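Local coordinates for genome polyprotein (Chicken sicinivirus JSY, PDB 6QWT) that is the 3Dpol part of the viral polyprotein, the RNA-dependent RNA polymerase that probably copies the viral RNA genome, at residues W230-S235 / D334-A339; L312-L317 / A350-S355; G205-C210 / R328-G333; Y226-A231 / V341-P346. All blocks are in the same frame, centred on the assembly; numbering follows the deposited sequence.

Contact 1 (W230-S235 / D334-A339); sequences WALDYS and DDVLYA
Asp-233 of polymerase motif A faces Asp-334 and Asp-335, the acidic pair of the Tyr-Gly-Asp-Asp turn of motif C, where two antiparallel strands of the palm meet. Asp-233 OD2 comes within 3.3 Å of Asp-335 OD1, the two carboxylates side by side and pointing the same way. Such a cluster is consistent with the site where polymerases of this family hold divalent metal ions. Tyr-234 CB packs on Asp-334 CB, and Asp-334 O lies in the plane of the tyrosine ring, 3.2 Å from its CD1. Further along, the strands are joined more firmly: Trp-230 N donates to Tyr-338 O at 2.9 Å and Tyr-338 N to Trp-230 O at 3.0 Å, whereas both bonds between Leu-232 and Val-336 are weak. Trp-230 CB sits over one face of the Tyr-338 ring, toward its rim, while Leu-232 CD2 meets that ring's edge at CE2. With CG between the backbone N and carbonyl carbon (chi1 80°), the Tyr-338 ring starts on the side of Trp-230; the hydroxyl is bonded to Ile-344 O. The sheet face carrying Leu-232, Val-336 and Tyr-338 lies against helices 298-316 and 346-356; strand 327-332 is the next strand beyond 335-340.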
loop_
_atom_site.group_PDB
_atom_site.type_symbol
_atom_site.label_atom_id
_atom_site.label_comp_id
_atom_site.label_asym_id
_atom_site.label_seq_id
_atom_site.Cartn_x
_atom_site.Cartn_y
_atom_site.Cartn_z
ATOM N N TRP A 230 -7.896 9.349 15.709
ATOM C CA TRP A 230 -6.447 9.489 15.677
ATOM C C TRP A 230 -5.876 8.935 14.380
ATOM O O TRP A 230 -6.352 7.921 13.858
ATOM C CB TRP A 230 -5.803 8.779 16.871
ATOM C CG TRP A 230 -6.254 9.326 18.187
ATOM C CD1 TRP A 230 -7.214 8.804 19.005
ATOM C CD2 TRP A 230 -5.774 10.511 18.833
ATOM N NE1 TRP A 230 -7.358 9.591 20.125
ATOM C CE2 TRP A 230 -6.484 10.644 20.043
ATOM C CE3 TRP A 230 -4.812 11.471 18.506
ATOM C CZ2 TRP A 230 -6.263 11.698 20.928
ATOM C CZ3 TRP A 230 -4.594 12.515 19.387
ATOM C CH2 TRP A 230 -5.316 12.620 20.582
ATOM N N ALA A 231 -4.854 9.614 13.864
ATOM C CA ALA A 231 -4.081 9.143 12.726
ATOM C C ALA A 231 -2.638 8.934 13.157
ATOM O O ALA A 231 -2.090 9.732 13.923
ATOM C CB ALA A 231 -4.136 10.133 11.559
ATOM N N LEU A 232 -2.030 7.854 12.677
ATOM C CA LEU A 232 -0.610 7.644 12.904
ATOM C C LEU A 232 -0.026 6.879 11.730
ATOM O O LEU A 232 -0.746 6.270 10.933
ATOM C CB LEU A 232 -0.334 6.909 14.222
ATOM C CG LEU A 232 -0.950 5.534 14.471
ATOM C CD1 LEU A 232 -0.157 4.431 13.785
ATOM C CD2 LEU A 232 -1.032 5.283 15.971
ATOM N N ASP A 233 1.295 6.930 11.630
ATOM C CA ASP A 233 2.024 6.276 10.560
ATOM C C ASP A 233 3.186 5.497 11.156
ATOM O O ASP A 233 3.701 5.836 12.224
ATOM C CB ASP A 233 2.535 7.296 9.528
ATOM C CG ASP A 233 3.017 6.642 8.247
ATOM O OD1 ASP A 233 4.211 6.794 7.909
ATOM O OD2 ASP A 233 2.200 5.973 7.577
ATOM N N TYR A 234 3.585 4.440 10.464
ATOM C CA TYR A 234 4.748 3.659 10.850
ATOM C C TYR A 234 5.951 4.090 10.024
ATOM O O TYR A 234 5.824 4.399 8.836
ATOM C CB TYR A 234 4.504 2.163 10.648
ATOM C CG TYR A 234 3.433 1.550 11.525
ATOM C CD1 TYR A 234 2.084 1.764 11.265
ATOM C CD2 TYR A 234 3.772 0.733 12.595
ATOM C CE1 TYR A 234 1.105 1.195 12.059
ATOM C CE2 TYR A 234 2.801 0.158 13.393
ATOM C CZ TYR A 234 1.471 0.390 13.122
ATOM O OH TYR A 234 0.505 -0.184 13.916
ATOM N N SER A 235 7.115 4.111 10.658
ATOM C CA SER A 235 8.381 4.217 9.946
ATOM C C SER A 235 8.962 2.821 9.793
ATOM O O SER A 235 9.082 2.082 10.779
ATOM C CB SER A 235 9.357 5.135 10.684
ATOM O OG SER A 235 9.221 5.009 12.088
ATOM N N ASP A 334 0.655 0.951 6.112
ATOM C CA ASP A 334 1.026 1.465 7.420
ATOM C C ASP A 334 0.185 2.670 7.824
ATOM O O ASP A 334 0.360 3.182 8.931
ATOM C CB ASP A 334 2.511 1.828 7.438
ATOM C CG ASP A 334 2.921 2.618 6.221
ATOM O OD1 ASP A 334 2.043 2.901 5.380
ATOM O OD2 ASP A 334 4.118 2.947 6.100
ATOM N N ASP A 335 -0.719 3.130 6.959
ATOM C CA ASP A 335 -1.582 4.258 7.277
ATOM C C ASP A 335 -2.781 3.785 8.091
ATOM O O ASP A 335 -3.371 2.745 7.792
ATOM C CB ASP A 335 -2.049 4.957 6.002
ATOM C CG ASP A 335 -0.912 5.614 5.257
ATOM O OD1 ASP A 335 -0.436 6.675 5.710
ATOM O OD2 ASP A 335 -0.492 5.060 4.224
ATOM N N VAL A 336 -3.140 4.554 9.120
ATOM C CA VAL A 336 -4.075 4.108 10.146
ATOM C C VAL A 336 -4.934 5.273 10.589
ATOM O O VAL A 336 -4.433 6.360 10.902
ATOM C CB VAL A 336 -3.373 3.517 11.385
ATOM C CG1 VAL A 336 -4.412 3.363 12.511
ATOM C CG2 VAL A 336 -2.715 2.219 11.035
ATOM N N LEU A 337 -6.231 5.008 10.657
ATOM C CA LEU A 337 -7.127 5.763 11.510
ATOM C C LEU A 337 -7.688 4.842 12.585
ATOM O O LEU A 337 -8.008 3.683 12.309
ATOM C CB LEU A 337 -8.287 6.399 10.719
ATOM C CG LEU A 337 -7.969 7.377 9.587
ATOM C CD1 LEU A 337 -9.274 7.888 8.976
ATOM C CD2 LEU A 337 -7.133 8.524 10.109
ATOM N N TYR A 338 -7.824 5.349 13.810
ATOM C CA TYR A 338 -8.463 4.560 14.857
ATOM C C TYR A 338 -9.187 5.490 15.818
ATOM O O TYR A 338 -8.885 6.683 15.912
ATOM C CB TYR A 338 -7.451 3.669 15.595
ATOM C CG TYR A 338 -6.615 4.357 16.654
ATOM C CD1 TYR A 338 -7.091 4.508 17.951
ATOM C CD2 TYR A 338 -5.335 4.822 16.369
ATOM C CE1 TYR A 338 -6.332 5.122 18.926
ATOM C CE2 TYR A 338 -4.569 5.436 17.341
ATOM C CZ TYR A 338 -5.073 5.584 18.617
ATOM O OH TYR A 338 -4.314 6.194 19.590
ATOM N N ALA A 339 -10.155 4.918 16.526
ATOM C CA ALA A 339 -10.918 5.635 17.532
ATOM C C ALA A 339 -11.436 4.624 18.540
ATOM O O ALA A 339 -11.885 3.538 18.160
ATOM C CB ALA A 339 -12.074 6.413 16.897
HETATM O O HOH W 1 6.309 2.632 7.246
#

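Contact 2 (L312-L317 / A350-S355); sequences LLSAML and ADFYHS
Ala-315 presses against the ring of Phe-352 where helix 298-316, the motif B helix of the palm, meets helix 346-356. Its CB stops 3.4 Å from Phe-352 CD2, and its CA stands over one ring face, offset toward the rim; CA is 3.9 Å from the ring centroid, a CH-pi contact. Phe-352 CG is anti to its backbone N (chi1 166°), which sets the root of the ring on the side of Ala-315. Around the same ring, Ser-314 O approaches CZ obliquely at 3.6 Å and Ser-314 OG comes to 3.8 Å from CE2. One residue on, Tyr-353 brings its hydroxyl up to Leu-312: OH is 3.1 Å from Leu-312 N, but the angle is too poor for a hydrogen bond, and CG and CD2 of the leucine lie against the same oxygen.

The next shell fixes these groups. Tyr-353 OH is bonded to Tyr-234 OH of motif A, and its ring meets that of Tyr-359. Ser-314 OG is bonded to Ser-311 O and to Trp-67 NE1, and Ser-314 O to Ser-69 OG, so both polar atoms near the phenyl ring have partners of their own. The helix segments cross at 103° with their axes 9.6 Å apart, a separation bridged largely by the two aromatic side chains.

Chemically, the contact between the two helices is dispersion and CH-pi packing. The polar groups at its border are satisfied elsewhere, Ser-314 OG partly within its own helix; through its bond to Tyr-234, the tyrosine hydroxyl ties the motif D helix to the motif A strand.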
loop_
_atom_site.group_PDB
_atom_site.type_symbol
_atom_site.label_atom_id
_atom_site.label_comp_id
_atom_site.label_asym_id
_atom_site.label_seq_id
_atom_site.Cartn_x
_atom_site.Cartn_y
_atom_site.Cartn_z
ATOM N N LEU A 312 -2.231 -3.116 16.446
ATOM C CA LEU A 312 -2.875 -2.041 17.200
ATOM C C LEU A 312 -3.743 -2.592 18.323
ATOM O O LEU A 312 -3.693 -2.097 19.456
ATOM C CB LEU A 312 -3.713 -1.172 16.264
ATOM C CG LEU A 312 -2.959 -0.308 15.255
ATOM C CD1 LEU A 312 -3.877 0.080 14.100
ATOM C CD2 LEU A 312 -2.374 0.927 15.930
ATOM N N LEU A 313 -4.547 -3.615 18.026
ATOM C CA LEU A 313 -5.395 -4.215 19.050
ATOM C C LEU A 313 -4.561 -4.795 20.189
ATOM O O LEU A 313 -4.952 -4.707 21.357
ATOM C CB LEU A 313 -6.285 -5.290 18.425
ATOM C CG LEU A 313 -7.424 -4.781 17.531
ATOM C CD1 LEU A 313 -7.932 -5.874 16.602
ATOM C CD2 LEU A 313 -8.568 -4.229 18.361
ATOM N N SER A 314 -3.399 -5.380 19.874
ATOM C CA SER A 314 -2.554 -5.930 20.932
ATOM C C SER A 314 -2.011 -4.830 21.837
ATOM O O SER A 314 -1.696 -5.084 23.007
ATOM C CB SER A 314 -1.407 -6.752 20.331
ATOM O OG SER A 314 -0.359 -5.920 19.863
ATOM N N ALA A 315 -1.901 -3.606 21.317
ATOM C CA ALA A 315 -1.499 -2.467 22.134
ATOM C C ALA A 315 -2.656 -1.951 22.981
ATOM O O ALA A 315 -2.478 -1.645 24.167
ATOM C CB ALA A 315 -0.963 -1.344 21.241
ATOM N N MET A 316 -3.845 -1.844 22.388
ATOM C CA MET A 316 -4.991 -1.327 23.123
ATOM C C MET A 316 -5.459 -2.309 24.193
ATOM O O MET A 316 -5.970 -1.887 25.238
ATOM C CB MET A 316 -6.117 -0.989 22.140
ATOM C CG MET A 316 -5.666 -0.074 20.991
ATOM S SD MET A 316 -6.927 0.301 19.739
ATOM C CE MET A 316 -7.941 -1.155 19.857
ATOM N N LEU A 317 -5.262 -3.611 23.970
ATOM C CA LEU A 317 -5.675 -4.614 24.945
ATOM C C LEU A 317 -4.915 -4.501 26.261
ATOM O O LEU A 317 -5.391 -5.011 27.280
ATOM C CB LEU A 317 -5.497 -6.016 24.361
ATOM C CG LEU A 317 -6.646 -6.502 23.478
ATOM C CD1 LEU A 317 -6.255 -7.778 22.752
ATOM C CD2 LEU A 317 -7.907 -6.705 24.306
ATOM N N ALA A 350 2.361 4.089 21.171
ATOM C CA ALA A 350 3.778 4.237 20.855
ATOM C C ALA A 350 4.658 3.641 21.946
ATOM O O ALA A 350 5.645 2.957 21.654
ATOM C CB ALA A 350 4.116 5.714 20.644
ATOM N N ASP A 351 4.311 3.887 23.214
ATOM C CA ASP A 351 5.128 3.386 24.316
ATOM C C ASP A 351 5.044 1.868 24.423
ATOM O O ASP A 351 6.047 1.206 24.715
ATOM C CB ASP A 351 4.705 4.048 25.628
ATOM C CG ASP A 351 4.989 5.543 25.651
ATOM O OD1 ASP A 351 4.172 6.298 26.220
ATOM O OD2 ASP A 351 6.028 5.965 25.097
ATOM N N PHE A 352 3.860 1.293 24.194
ATOM C CA PHE A 352 3.747 -0.163 24.193
ATOM C C PHE A 352 4.573 -0.777 23.070
ATOM O O PHE A 352 5.240 -1.800 23.268
ATOM C CB PHE A 352 2.286 -0.597 24.062
ATOM C CG PHE A 352 2.129 -2.056 23.726
ATOM C CD1 PHE A 352 2.143 -3.012 24.730
ATOM C CD2 PHE A 352 1.999 -2.472 22.410
ATOM C CE1 PHE A 352 2.015 -4.355 24.428
ATOM C CE2 PHE A 352 1.872 -3.814 22.100
ATOM C CZ PHE A 352 1.882 -4.757 23.110
ATOM N N TYR A 353 4.520 -0.178 21.877
ATOM C CA TYR A 353 5.288 -0.689 20.748
ATOM C C TYR A 353 6.782 -0.684 21.049
ATOM O O TYR A 353 7.499 -1.620 20.677
ATOM C CB TYR A 353 4.996 0.141 19.496
ATOM C CG TYR A 353 3.782 -0.304 18.708
ATOM C CD1 TYR A 353 3.267 0.488 17.689
ATOM C CD2 TYR A 353 3.151 -1.513 18.980
ATOM C CE1 TYR A 353 2.159 0.089 16.958
ATOM C CE2 TYR A 353 2.040 -1.920 18.257
ATOM C CZ TYR A 353 1.548 -1.114 17.246
ATOM O OH TYR A 353 0.446 -1.505 16.516
ATOM N N HIS A 354 7.269 0.365 21.720
ATOM C CA HIS A 354 8.695 0.459 22.016
ATOM C C HIS A 354 9.151 -0.646 22.958
ATOM O O HIS A 354 10.290 -1.115 22.857
ATOM C CB HIS A 354 9.021 1.824 22.622
ATOM C CG HIS A 354 8.812 2.971 21.685
ATOM N ND1 HIS A 354 8.404 4.216 22.114
ATOM C CD2 HIS A 354 8.958 3.064 20.342
ATOM C CE1 HIS A 354 8.303 5.027 21.075
ATOM N NE2 HIS A 354 8.634 4.352 19.988
ATOM N N SER A 355 8.283 -1.078 23.872
ATOM C CA SER A 355 8.687 -2.028 24.899
ATOM C C SER A 355 8.460 -3.483 24.511
ATOM O O SER A 355 9.072 -4.369 25.118
ATOM C CB SER A 355 7.948 -1.729 26.207
ATOM O OG SER A 355 6.596 -2.144 26.130
#

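Contact 3 (G205-C210 / R328-G333); sequences GSAVGC and RILCYG
Tyr-332, the tyrosine that opens the Tyr-Gly-Asp-Asp turn of polymerase motif C, packs from the end of strand 327-332 against the loop 205-210. CG stands anti to the backbone N (chi1 -159°), and the ring beyond it packs on Ala-207 and Val-208. Beyond CB and CG, the first atom to touch the loop is CD1, 3.5 Å from Ala-207 O. Next, CE1 lies 3.6 Å from Val-208 CA. CD2 and CE2, on the far side of the ring, both meet the CG2 methyl of Val-208, and CZ, the ring carbon that bears OH, lies about equally far from Val-208 CA and CG2. That methyl stands almost exactly over the ring centre, 4.0 Å from the centroid and 6° off the normal, a CH-pi contact with the two side chains crossing at about a right angle.

Alongside, Ala-207 CB rests on Leu-330 CD1 at 3.8 Å. The loop itself folds back in a type II turn from Ala-207 to Cys-210, closed by the bond from Cys-210 N to Ala-207 O.

Strand 327-332 is the outermost strand on its side of the palm sheet. Leu-330 bonds inward to Leu-337, while the peptide groups of Cys-331 reach outward to the loop in a single bridge with Ser-206. Cys-331 N gives a weak bond to Gly-205 O, which also accepts from Asn-309 ND2. The stronger half is short and nearly straight: Ala-207 N to Cys-331 O, 2.7 Å, with 171° at the hydrogen.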
loop_
_atom_site.group_PDB
_atom_site.type_symbol
_atom_site.label_atom_id
_atom_site.label_comp_id
_atom_site.label_asym_id
_atom_site.label_seq_id
_atom_site.Cartn_x
_atom_site.Cartn_y
_atom_site.Cartn_z
ATOM N N GLY A 205 -11.584 -3.601 9.102
ATOM C CA GLY A 205 -10.530 -2.674 9.462
ATOM C C GLY A 205 -9.584 -2.326 8.340
ATOM O O GLY A 205 -8.476 -1.849 8.601
ATOM N N SER A 206 -9.990 -2.539 7.089
ATOM C CA SER A 206 -9.119 -2.336 5.942
ATOM C C SER A 206 -9.770 -1.401 4.932
ATOM O O SER A 206 -10.951 -1.549 4.601
ATOM C CB SER A 206 -8.781 -3.666 5.266
ATOM O OG SER A 206 -8.100 -3.448 4.047
ATOM N N ALA A 207 -8.984 -0.447 4.435
ATOM C CA ALA A 207 -9.417 0.472 3.396
ATOM C C ALA A 207 -8.895 0.082 2.018
ATOM O O ALA A 207 -9.093 0.834 1.058
ATOM C CB ALA A 207 -8.979 1.898 3.734
ATOM N N VAL A 208 -8.237 -1.073 1.901
ATOM C CA VAL A 208 -7.689 -1.500 0.617
ATOM C C VAL A 208 -8.819 -1.715 -0.379
ATOM O O VAL A 208 -9.842 -2.338 -0.064
ATOM C CB VAL A 208 -6.845 -2.770 0.796
ATOM C CG1 VAL A 208 -6.412 -3.322 -0.555
ATOM C CG2 VAL A 208 -5.643 -2.480 1.683
ATOM N N GLY A 209 -8.636 -1.199 -1.593
ATOM C CA GLY A 209 -9.659 -1.243 -2.614
ATOM C C GLY A 209 -10.610 -0.068 -2.605
ATOM O O GLY A 209 -11.573 -0.064 -3.381
ATOM N N CYS A 210 -10.373 0.927 -1.759
ATOM C CA CYS A 210 -11.278 2.058 -1.664
ATOM C C CYS A 210 -11.074 3.022 -2.823
ATOM O O CYS A 210 -9.992 3.111 -3.412
ATOM C CB CYS A 210 -11.079 2.803 -0.347
ATOM S SG CYS A 210 -9.608 3.843 -0.328
ATOM N N ARG A 328 -12.923 1.325 16.535
ATOM C CA ARG A 328 -12.918 1.123 15.093
ATOM C C ARG A 328 -11.536 1.452 14.553
ATOM O O ARG A 328 -10.935 2.458 14.939
ATOM C CB ARG A 328 -13.977 1.980 14.390
ATOM C CG ARG A 328 -13.832 2.010 12.870
ATOM C CD ARG A 328 -15.000 2.717 12.211
ATOM N NE ARG A 328 -16.260 2.010 12.420
ATOM C CZ ARG A 328 -16.652 0.959 11.707
ATOM N NH1 ARG A 328 -15.881 0.491 10.734
ATOM N NH2 ARG A 328 -17.814 0.375 11.966
ATOM N N ILE A 329 -11.039 0.599 13.660
ATOM C CA ILE A 329 -9.742 0.783 13.020
ATOM C C ILE A 329 -9.947 0.788 11.511
ATOM O O ILE A 329 -10.791 0.051 10.988
ATOM C CB ILE A 329 -8.742 -0.315 13.449
ATOM C CG1 ILE A 329 -8.410 -0.182 14.939
ATOM C CG2 ILE A 329 -7.465 -0.246 12.622
ATOM C CD1 ILE A 329 -7.559 -1.320 15.494
ATOM N N LEU A 330 -9.200 1.644 10.814
ATOM C CA LEU A 330 -9.195 1.665 9.354
ATOM C C LEU A 330 -7.756 1.814 8.886
ATOM O O LEU A 330 -7.090 2.797 9.223
ATOM C CB LEU A 330 -10.063 2.796 8.801
ATOM C CG LEU A 330 -10.304 2.780 7.288
ATOM C CD1 LEU A 330 -11.153 1.584 6.877
ATOM C CD2 LEU A 330 -10.963 4.076 6.858
ATOM N N CYS A 331 -7.286 0.842 8.110
ATOM C CA CYS A 331 -5.885 0.728 7.741
ATOM C C CYS A 331 -5.741 0.621 6.230
ATOM O O CYS A 331 -6.563 -0.005 5.553
ATOM C CB CYS A 331 -5.242 -0.501 8.409
ATOM S SG CYS A 331 -4.978 -0.357 10.188
ATOM N N TYR A 332 -4.682 1.242 5.713
ATOM C CA TYR A 332 -4.202 0.997 4.351
ATOM C C TYR A 332 -2.679 0.960 4.436
ATOM O O TYR A 332 -2.036 2.009 4.524
ATOM C CB TYR A 332 -4.680 2.058 3.363
ATOM C CG TYR A 332 -4.654 1.603 1.907
ATOM C CD1 TYR A 332 -5.757 1.788 1.077
ATOM C CD2 TYR A 332 -3.530 0.987 1.366
ATOM C CE1 TYR A 332 -5.737 1.371 -0.248
ATOM C CE2 TYR A 332 -3.502 0.565 0.048
ATOM C CZ TYR A 332 -4.607 0.760 -0.753
ATOM O OH TYR A 332 -4.578 0.342 -2.063
ATOM N N GLY A 333 -2.110 -0.240 4.399
ATOM C CA GLY A 333 -0.671 -0.370 4.582
ATOM C C GLY A 333 -0.278 0.021 5.993
ATOM O O GLY A 333 -0.805 -0.504 6.979
#

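Contact 4 (Y226-A231 / V341-P346); sequences YSEVWA and VPSIHP
The indole of Trp-230 has Pro-346 over one face and Ser-343 at its edge. Pro-346 CD stands above the six-membered ring, 3.6 Å from its centroid, directing a C-H into the pi system, and Pro-346 CG follows over CE3. In the ring plane, NE1 donates to Ser-343 OG at 3.0 Å in a nearly straight bond (170°). His-345 approaches obliquely at the outer end, its CD2 3.4 Å from Trp-230 CH2 and its plane turned 62° from the indole. On the other aromatic group, the ring of Tyr-226, Val-341 CG2 comes in obliquely to 3.5 Å from CD2.

Ser-343 OG, turned anti to its own backbone N (chi1 178°), does double duty: besides accepting from the indole, it donates to a water at 3.2 Å that in turn donates to Glu-228 O at 2.8 Å. Glu-228 OE2 also lies close to the serine, while OE1 is bonded to Thr-373.

The histidine is held at both nitrogens, NE2 by Pro-371 O and ND1 by the backbone N of Ser-347. His-345 is at the N-cap position of helix 346-356, and the bond at its ND1 caps the helix end. The arrangement is thus the junction of motifs C and D in the polymerase palm: the loop leaving the second strand of motif C, with a cis peptide before Pro-342, packs on the start of the motif A strand and enters a capped helix.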
loop_
_atom_site.group_PDB
_atom_site.type_symbol
_atom_site.label_atom_id
_atom_site.label_comp_id
_atom_site.label_asym_id
_atom_site.label_seq_id
_atom_site.Cartn_x
_atom_site.Cartn_y
_atom_site.Cartn_z
ATOM N N TYR A 226 -17.519 8.565 17.826
ATOM C CA TYR A 226 -16.295 8.877 18.550
ATOM C C TYR A 226 -16.035 10.374 18.503
ATOM O O TYR A 226 -16.084 10.984 17.430
ATOM C CB TYR A 226 -15.110 8.110 17.958
ATOM C CG TYR A 226 -15.378 6.629 17.794
ATOM C CD1 TYR A 226 -16.013 6.138 16.661
ATOM C CD2 TYR A 226 -14.998 5.723 18.777
ATOM C CE1 TYR A 226 -16.267 4.788 16.513
ATOM C CE2 TYR A 226 -15.246 4.373 18.635
ATOM C CZ TYR A 226 -15.881 3.910 17.503
ATOM O OH TYR A 226 -16.129 2.562 17.359
ATOM N N SER A 227 -15.758 10.961 19.670
ATOM C CA SER A 227 -15.394 12.372 19.724
ATOM C C SER A 227 -13.960 12.603 19.273
ATOM O O SER A 227 -13.632 13.695 18.792
ATOM C CB SER A 227 -15.582 12.912 21.141
ATOM O OG SER A 227 -14.736 12.232 22.052
ATOM N N GLU A 228 -13.096 11.604 19.420
ATOM C CA GLU A 228 -11.694 11.719 19.057
ATOM C C GLU A 228 -11.327 10.622 18.069
ATOM O O GLU A 228 -11.626 9.445 18.298
ATOM C CB GLU A 228 -10.796 11.655 20.296
ATOM C CG GLU A 228 -10.617 13.004 20.982
ATOM C CD GLU A 228 -9.756 12.923 22.225
ATOM O OE1 GLU A 228 -8.717 13.612 22.276
ATOM O OE2 GLU A 228 -10.122 12.171 23.154
ATOM N N VAL A 229 -10.696 11.017 16.967
ATOM C CA VAL A 229 -10.193 10.101 15.953
ATOM C C VAL A 229 -8.714 10.397 15.763
ATOM O O VAL A 229 -8.323 11.567 15.679
ATOM C CB VAL A 229 -10.961 10.238 14.623
ATOM C CG1 VAL A 229 -10.467 9.220 13.604
ATOM C CG2 VAL A 229 -12.460 10.078 14.855
ATOM N N TRP A 230 -7.896 9.349 15.709
ATOM C CA TRP A 230 -6.447 9.489 15.677
ATOM C C TRP A 230 -5.876 8.935 14.380
ATOM O O TRP A 230 -6.352 7.921 13.858
ATOM C CB TRP A 230 -5.803 8.779 16.871
ATOM C CG TRP A 230 -6.254 9.326 18.187
ATOM C CD1 TRP A 230 -7.214 8.804 19.005
ATOM C CD2 TRP A 230 -5.774 10.511 18.833
ATOM N NE1 TRP A 230 -7.358 9.591 20.125
ATOM C CE2 TRP A 230 -6.484 10.644 20.043
ATOM C CE3 TRP A 230 -4.812 11.471 18.506
ATOM C CZ2 TRP A 230 -6.263 11.698 20.928
ATOM C CZ3 TRP A 230 -4.594 12.515 19.387
ATOM C CH2 TRP A 230 -5.316 12.620 20.582
ATOM N N ALA A 231 -4.854 9.614 13.864
ATOM C CA ALA A 231 -4.081 9.143 12.726
ATOM C C ALA A 231 -2.638 8.934 13.157
ATOM O O ALA A 231 -2.090 9.732 13.923
ATOM C CB ALA A 231 -4.136 10.133 11.559
ATOM N N VAL A 341 -13.586 4.338 22.580
ATOM C CA VAL A 341 -14.329 4.962 23.672
ATOM C C VAL A 341 -14.129 4.109 24.921
ATOM O O VAL A 341 -14.622 2.972 24.971
ATOM C CB VAL A 341 -15.821 5.114 23.334
ATOM C CG1 VAL A 341 -16.575 5.643 24.544
ATOM C CG2 VAL A 341 -16.014 6.037 22.142
ATOM N N PRO A 342 -13.415 4.597 25.948
ATOM C CA PRO A 342 -12.762 5.910 26.015
ATOM C C PRO A 342 -11.561 6.038 25.077
ATOM O O PRO A 342 -11.012 5.032 24.627
ATOM C CB PRO A 342 -12.316 6.003 27.478
ATOM C CG PRO A 342 -12.159 4.585 27.910
ATOM C CD PRO A 342 -13.244 3.834 27.198
ATOM N N SER A 343 -11.165 7.275 24.794
ATOM C CA SER A 343 -10.117 7.527 23.816
ATOM C C SER A 343 -8.758 7.108 24.362
ATOM O O SER A 343 -8.376 7.492 25.471
ATOM C CB SER A 343 -10.101 9.007 23.435
ATOM O OG SER A 343 -9.057 9.287 22.522
ATOM N N ILE A 344 -8.028 6.320 23.577
ATOM C CA ILE A 344 -6.668 5.914 23.906
ATOM C C ILE A 344 -5.713 6.771 23.087
ATOM O O ILE A 344 -5.775 6.776 21.852
ATOM C CB ILE A 344 -6.445 4.417 23.637
ATOM C CG1 ILE A 344 -7.350 3.577 24.541
ATOM C CG2 ILE A 344 -4.984 4.048 23.846
ATOM C CD1 ILE A 344 -7.154 2.083 24.398
ATOM N N HIS A 345 -4.840 7.503 23.770
ATOM C CA HIS A 345 -3.941 8.416 23.083
ATOM C C HIS A 345 -2.847 7.631 22.361
ATOM O O HIS A 345 -2.371 6.613 22.873
ATOM C CB HIS A 345 -3.325 9.398 24.079
ATOM C CG HIS A 345 -2.737 10.621 23.448
ATOM N ND1 HIS A 345 -1.437 10.670 22.989
ATOM C CD2 HIS A 345 -3.265 11.846 23.216
ATOM C CE1 HIS A 345 -1.192 11.870 22.496
ATOM N NE2 HIS A 345 -2.285 12.603 22.621
ATOM N N PRO A 346 -2.433 8.068 21.168
ATOM C CA PRO A 346 -1.356 7.359 20.458
ATOM C C PRO A 346 -0.039 7.349 21.210
ATOM O O PRO A 346 0.845 6.555 20.861
ATOM C CB PRO A 346 -1.241 8.121 19.129
ATOM C CG PRO A 346 -1.922 9.427 19.364
ATOM C CD PRO A 346 -3.003 9.156 20.357
HETATM O O HOH W 2 -10.432 7.743 20.112
#

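All four contacts belong to the polymerase palm, and contacts 1, 3 and 4 all reach its antiparallel sheet. Along the chain come 205-210, 226-231, 230-235, 312-317, 328-333, 334-339, 341-346 and 350-355, so the pairings largely interleave. Contact 1 is central, its centre about 10 Å from that of contact 3, 11 Å from contact 4 and 13 Å from contact 2. It shares Trp-230 and Ala-231 with contact 4, while the strands of motif C join it to contact 3. Contacts 2 and 3 are farthest apart, about 19 Å between centres, yet Leu-312 packs on Ile-329. Motifs A, B, C and D are thereby joined around the sheet that carries the acidic turn.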